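Local structure of alpha-1,4-endofucoidanase (Mariniflexile fucanivorans, 6DLH) at residues A[183-186]-A[187-190]; A[308-311]-A[312-316]. The protein hydrolyses fucoidan, a sulfated fucose polysaccharide, at internal alpha-1,4 linkages as a retaining enzyme of glycoside hydrolase family 107, and carries several bound calcium ions. All coordinates share one frame; numbering follows the deposited sequence.

Interaction 1: residues A[183-186]-A[187-190]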
loop_
_atom_site.group_PDB
_atom_site.type_symbol
_atom_site.label_atom_id
_atom_site.label_comp_id
_atom_site.label_asym_id
_atom_site.label_seq_id
_atom_site.Cartn_x
_atom_site.Cartn_y
_atom_site.Cartn_z
ATOM N N GLN A 183 -12.229 10.109 26.905
ATOM C CA GLN A 183 -12.612 9.518 28.176
ATOM C C GLN A 183 -14.116 9.707 28.327
ATOM O O GLN A 183 -14.824 8.824 28.805
ATOM C CB GLN A 183 -11.826 10.127 29.334
ATOM C CG GLN A 183 -11.338 9.086 30.330
ATOM C CD GLN A 183 -9.934 8.618 30.034
ATOM O OE1 GLN A 183 -9.031 9.412 29.779
ATOM N NE2 GLN A 183 -9.733 7.311 30.086
ATOM N N ALA A 184 -14.582 10.869 27.866
ATOM C CA ALA A 184 -15.993 11.094 27.612
ATOM C C ALA A 184 -16.533 9.977 26.719
ATOM O O ALA A 184 -17.734 9.718 26.725
ATOM C CB ALA A 184 -16.187 12.455 26.988
ATOM N N PHE A 185 -15.639 9.317 25.964
ATOM C CA PHE A 185 -16.048 8.174 25.161
ATOM C C PHE A 185 -15.906 6.867 25.943
ATOM O O PHE A 185 -16.864 6.104 26.031
ATOM C CB PHE A 185 -15.358 8.110 23.794
ATOM C CG PHE A 185 -15.881 6.966 22.959
ATOM C CD1 PHE A 185 -17.133 7.039 22.361
ATOM C CD2 PHE A 185 -15.158 5.788 22.835
ATOM C CE1 PHE A 185 -17.630 5.972 21.623
ATOM C CE2 PHE A 185 -15.656 4.722 22.100
ATOM C CZ PHE A 185 -16.889 4.815 21.492
ATOM N N ILE A 186 -14.712 6.612 26.498
ATOM C CA ILE A 186 -14.471 5.395 27.260
ATOM C C ILE A 186 -15.548 5.235 28.335
ATOM O O ILE A 186 -15.924 4.110 28.658
ATOM C CB ILE A 186 -13.045 5.347 27.852
ATOM C CG1 ILE A 186 -11.969 5.307 26.763
ATOM C CG2 ILE A 186 -12.888 4.186 28.829
ATOM C CD1 ILE A 186 -10.594 4.901 27.262
ATOM N N ASN A 187 -16.045 6.360 28.874
ATOM C CA ASN A 187 -16.994 6.342 29.980
ATOM C C ASN A 187 -18.421 6.544 29.476
ATOM O O ASN A 187 -19.365 6.422 30.255
ATOM C CB ASN A 187 -16.637 7.351 31.078
ATOM C CG ASN A 187 -15.325 7.058 31.780
ATOM O OD1 ASN A 187 -14.522 7.962 32.005
ATOM N ND2 ASN A 187 -15.097 5.806 32.139
ATOM N N SER A 188 -18.573 6.827 28.175
ATOM C CA SER A 188 -19.873 7.155 27.603
ATOM C C SER A 188 -20.829 5.965 27.665
ATOM O O SER A 188 -22.039 6.144 27.559
ATOM C CB SER A 188 -19.764 7.707 26.194
ATOM O OG SER A 188 -19.179 6.766 25.303
ATOM N N GLN A 189 -20.274 4.759 27.821
ATOM C CA GLN A 189 -21.066 3.539 27.861
ATOM C C GLN A 189 -20.460 2.577 28.879
ATOM O O GLN A 189 -19.281 2.680 29.213
ATOM C CB GLN A 189 -21.155 2.909 26.469
ATOM C CG GLN A 189 -22.197 3.548 25.556
ATOM C CD GLN A 189 -23.599 3.042 25.798
ATOM O OE1 GLN A 189 -23.886 2.398 26.805
ATOM N NE2 GLN A 189 -24.493 3.333 24.866
ATOM N N THR A 190 -21.287 1.636 29.353
ATOM C CA THR A 190 -20.923 0.721 30.425
ATOM C C THR A 190 -20.128 -0.462 29.870
ATOM O O THR A 190 -19.210 -0.956 30.522
ATOM C CB THR A 190 -22.167 0.268 31.202
ATOM O OG1 THR A 190 -22.960 -0.542 30.333
ATOM C CG2 THR A 190 -23.002 1.419 31.723
#

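Interaction 2: residues A[308-311]-A[312-316]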
loop_
_atom_site.group_PDB
_atom_site.type_symbol
_atom_site.label_atom_id
_atom_site.label_comp_id
_atom_site.label_asym_id
_atom_site.label_seq_id
_atom_site.Cartn_x
_atom_site.Cartn_y
_atom_site.Cartn_z
ATOM N N LEU A 308 -4.667 -31.184 3.612
ATOM C CA LEU A 308 -5.091 -29.796 3.456
ATOM C C LEU A 308 -5.677 -29.561 2.060
ATOM O O LEU A 308 -6.618 -28.775 1.905
ATOM C CB LEU A 308 -3.928 -28.842 3.755
ATOM C CG LEU A 308 -3.360 -28.896 5.175
ATOM C CD1 LEU A 308 -2.220 -27.903 5.333
ATOM C CD2 LEU A 308 -4.444 -28.638 6.220
ATOM N N TYR A 309 -5.147 -30.267 1.051
ATOM C CA TYR A 309 -5.717 -30.158 -0.287
ATOM C C TYR A 309 -7.213 -30.496 -0.238
ATOM O O TYR A 309 -8.039 -29.764 -0.778
ATOM C CB TYR A 309 -4.960 -31.019 -1.311
ATOM C CG TYR A 309 -5.420 -30.757 -2.723
ATOM C CD1 TYR A 309 -6.654 -31.215 -3.170
ATOM C CD2 TYR A 309 -4.665 -29.981 -3.592
ATOM C CE1 TYR A 309 -7.121 -30.925 -4.441
ATOM C CE2 TYR A 309 -5.110 -29.694 -4.873
ATOM C CZ TYR A 309 -6.341 -30.171 -5.297
ATOM O OH TYR A 309 -6.802 -29.878 -6.548
ATOM N N THR A 310 -7.552 -31.608 0.420
ATOM C CA THR A 310 -8.925 -32.065 0.540
ATOM C C THR A 310 -9.752 -31.052 1.324
ATOM O O THR A 310 -10.846 -30.690 0.892
ATOM C CB THR A 310 -8.986 -33.407 1.278
ATOM O OG1 THR A 310 -8.346 -34.375 0.453
ATOM C CG2 THR A 310 -10.395 -33.846 1.616
ATOM N N TYR A 311 -9.236 -30.627 2.489
ATOM C CA TYR A 311 -9.983 -29.740 3.368
ATOM C C TYR A 311 -10.312 -28.435 2.648
ATOM O O TYR A 311 -11.433 -27.937 2.734
ATOM C CB TYR A 311 -9.212 -29.428 4.657
ATOM C CG TYR A 311 -8.813 -30.603 5.520
ATOM C CD1 TYR A 311 -9.513 -31.797 5.492
ATOM C CD2 TYR A 311 -7.739 -30.502 6.395
ATOM C CE1 TYR A 311 -9.135 -32.872 6.279
ATOM C CE2 TYR A 311 -7.353 -31.562 7.198
ATOM C CZ TYR A 311 -8.061 -32.750 7.144
ATOM O OH TYR A 311 -7.684 -33.807 7.919
ATOM N N ASN A 312 -9.318 -27.879 1.952
ATOM C CA ASN A 312 -9.471 -26.575 1.327
ATOM C C ASN A 312 -10.309 -26.670 0.053
ATOM O O ASN A 312 -11.063 -25.742 -0.242
ATOM C CB ASN A 312 -8.125 -25.870 1.137
ATOM C CG ASN A 312 -7.598 -25.355 2.460
ATOM O OD1 ASN A 312 -8.335 -24.714 3.210
ATOM N ND2 ASN A 312 -6.346 -25.658 2.769
ATOM N N HIS A 313 -10.166 -27.777 -0.694
ATOM C CA HIS A 313 -10.943 -27.953 -1.911
ATOM C C HIS A 313 -12.407 -28.228 -1.568
ATOM O O HIS A 313 -13.297 -27.771 -2.280
ATOM C CB HIS A 313 -10.356 -29.015 -2.860
ATOM C CG HIS A 313 -11.075 -29.001 -4.168
ATOM N ND1 HIS A 313 -12.091 -29.894 -4.470
ATOM C CD2 HIS A 313 -10.999 -28.146 -5.214
ATOM C CE1 HIS A 313 -12.575 -29.621 -5.665
ATOM N NE2 HIS A 313 -11.928 -28.542 -6.133
ATOM N N ASP A 314 -12.651 -28.956 -0.466
ATOM C CA ASP A 314 -14.006 -29.170 0.032
ATOM C C ASP A 314 -14.648 -27.852 0.457
ATOM O O ASP A 314 -15.868 -27.724 0.406
ATOM C CB ASP A 314 -14.062 -30.193 1.176
ATOM C CG ASP A 314 -13.821 -31.615 0.695
ATOM O OD1 ASP A 314 -13.870 -31.825 -0.538
ATOM O OD2 ASP A 314 -13.569 -32.494 1.551
ATOM N N LEU A 315 -13.830 -26.887 0.899
ATOM C CA LEU A 315 -14.350 -25.576 1.257
ATOM C C LEU A 315 -14.902 -24.898 0.003
ATOM O O LEU A 315 -15.964 -24.283 0.030
ATOM C CB LEU A 315 -13.239 -24.743 1.913
ATOM C CG LEU A 315 -13.634 -23.354 2.431
ATOM C CD1 LEU A 315 -12.667 -22.899 3.519
ATOM C CD2 LEU A 315 -13.653 -22.328 1.305
ATOM N N VAL A 316 -14.162 -25.017 -1.098
ATOM C CA VAL A 316 -14.549 -24.391 -2.347
ATOM C C VAL A 316 -15.793 -25.090 -2.906
ATOM O O VAL A 316 -16.711 -24.425 -3.384
ATOM C CB VAL A 316 -13.337 -24.367 -3.299
ATOM C CG1 VAL A 316 -13.581 -24.977 -4.658
ATOM C CG2 VAL A 316 -12.688 -22.998 -3.391
#

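Interaction 1: residues A[183-186]-A[187-190]
Asn187 and Ser188 fold back on the residues just before them, in the turn that follows the short helix near Gln183. The N of Asn187 gives a helical i to i+4 bond to Gln183 O at 2.8 Å. Its CG lies opposite the carbonyl carbon (chi1 -64°) and its CB 3.3 Å from Gln183 O, so the short polar side chain sits over the carbonyl its own N bonds to, with the amide at the exposed surface. The side chains of Asn187 and Gln183 run alongside each other, Asn187 OD1 3.8 Å from Gln183 CG, with the amide planes 39° apart. Ser188 N donates to Phe185 O, also at 2.8 Å, and this i to i+3 bond closes a type I beta turn with Ile186 and Asn187 at its corners. Phe185 O accepts a second hydrogen bond, from Ser188 OG, at 2.5 Å. The hydroxyl meets this oxygen on a lone pair, in the carbonyl plane, while the amide comes from well above it. With chi1 at 61°, OG sits between the backbone N and carbonyl carbon of Ser188, which brings it to 3.6 Å from Phe185 CD1. Ile186, buried, turns its branched hydrocarbon onto Lys199 and Cys203 of helix 198-216, where Phe185 also packs. Apolar side chains thus face that helix, while a small surface serine lets two donors grip one carbonyl oxygen within the turn.

Interaction 2: residues A[308-311]-A[312-316]
The side chains of Tyr309 and His313, one helical turn apart, lie side by side and point the same way. Tyr309 CE1 meets the methylene CB of His313 at 4.1 Å, obliquely, without the rings stacking, and each ring also meets Trp367 of helix 361-372 edge-to-face. Both side chains leave the backbone with CG swung opposite N (chi1 -172° in Tyr309, -171° in His313), which sends them in step off the same flank of the helix. Tyr309 OH bonds to Trp367 NE1 and His313 NE2 to Glu366 OE1, work that suits aromatic residues with a polar atom at the far end, a hydroxyl in tyrosine and a ring nitrogen in histidine. The amide of Asn312 is another flat group, and it is buried. Its ND2 donates to Met302 O and its OD1 accepts from Phe296 N, while ND2 also lies 3.2 Å from Leu308 O. All this belongs to helix 307-321, which follows strand 266-269 and precedes strand 341-342 of the parallel beta/alpha catalytic domain, whose fold is related to that of the GH29 fucosidases. Leu315 and Val316, both branched and apolar, face Phe342 of that second strand. Replacing Asn312 with an alanine removes both polar ends, and Met302 O and Phe296 N would probably lose their partner while a gap opens between helix and preceding loop. Regular backbone bonds set the spacing, with Asn312 N to Leu308 O and Asp314 N to Thr310 O both 2.8 Å, whereas Leu315 N to Tyr311 O is weak at 3.2 Å. On the exposed side, Thr310 and Asp314 run alongside each other, the methyl CG2 of Thr310 3.5 Å from Asp314 OD2.

From the N terminus, interaction 1 comes first: at residues 183-190 the chain leaves helix 181-184, turns sharply and enters the loop leading to helix 198-216. Strands 222-226 and 266-269 follow, and then helix 307-321, which holds interaction 2. Each contact lies within one continuous run, so neither closes a long loop; they stand in series, with no nesting or crossing. The centres of interactions 1 and 2 are about 45 Å apart and the nearest atoms of interactions 1 and 2 about 33 Å apart. The first joins the turn after helix 181-184 to helix 198-216, the second a helix to helix 361-372 and strand 341-342 of the parallel beta/alpha domain, consistent with a barrel as in GH29.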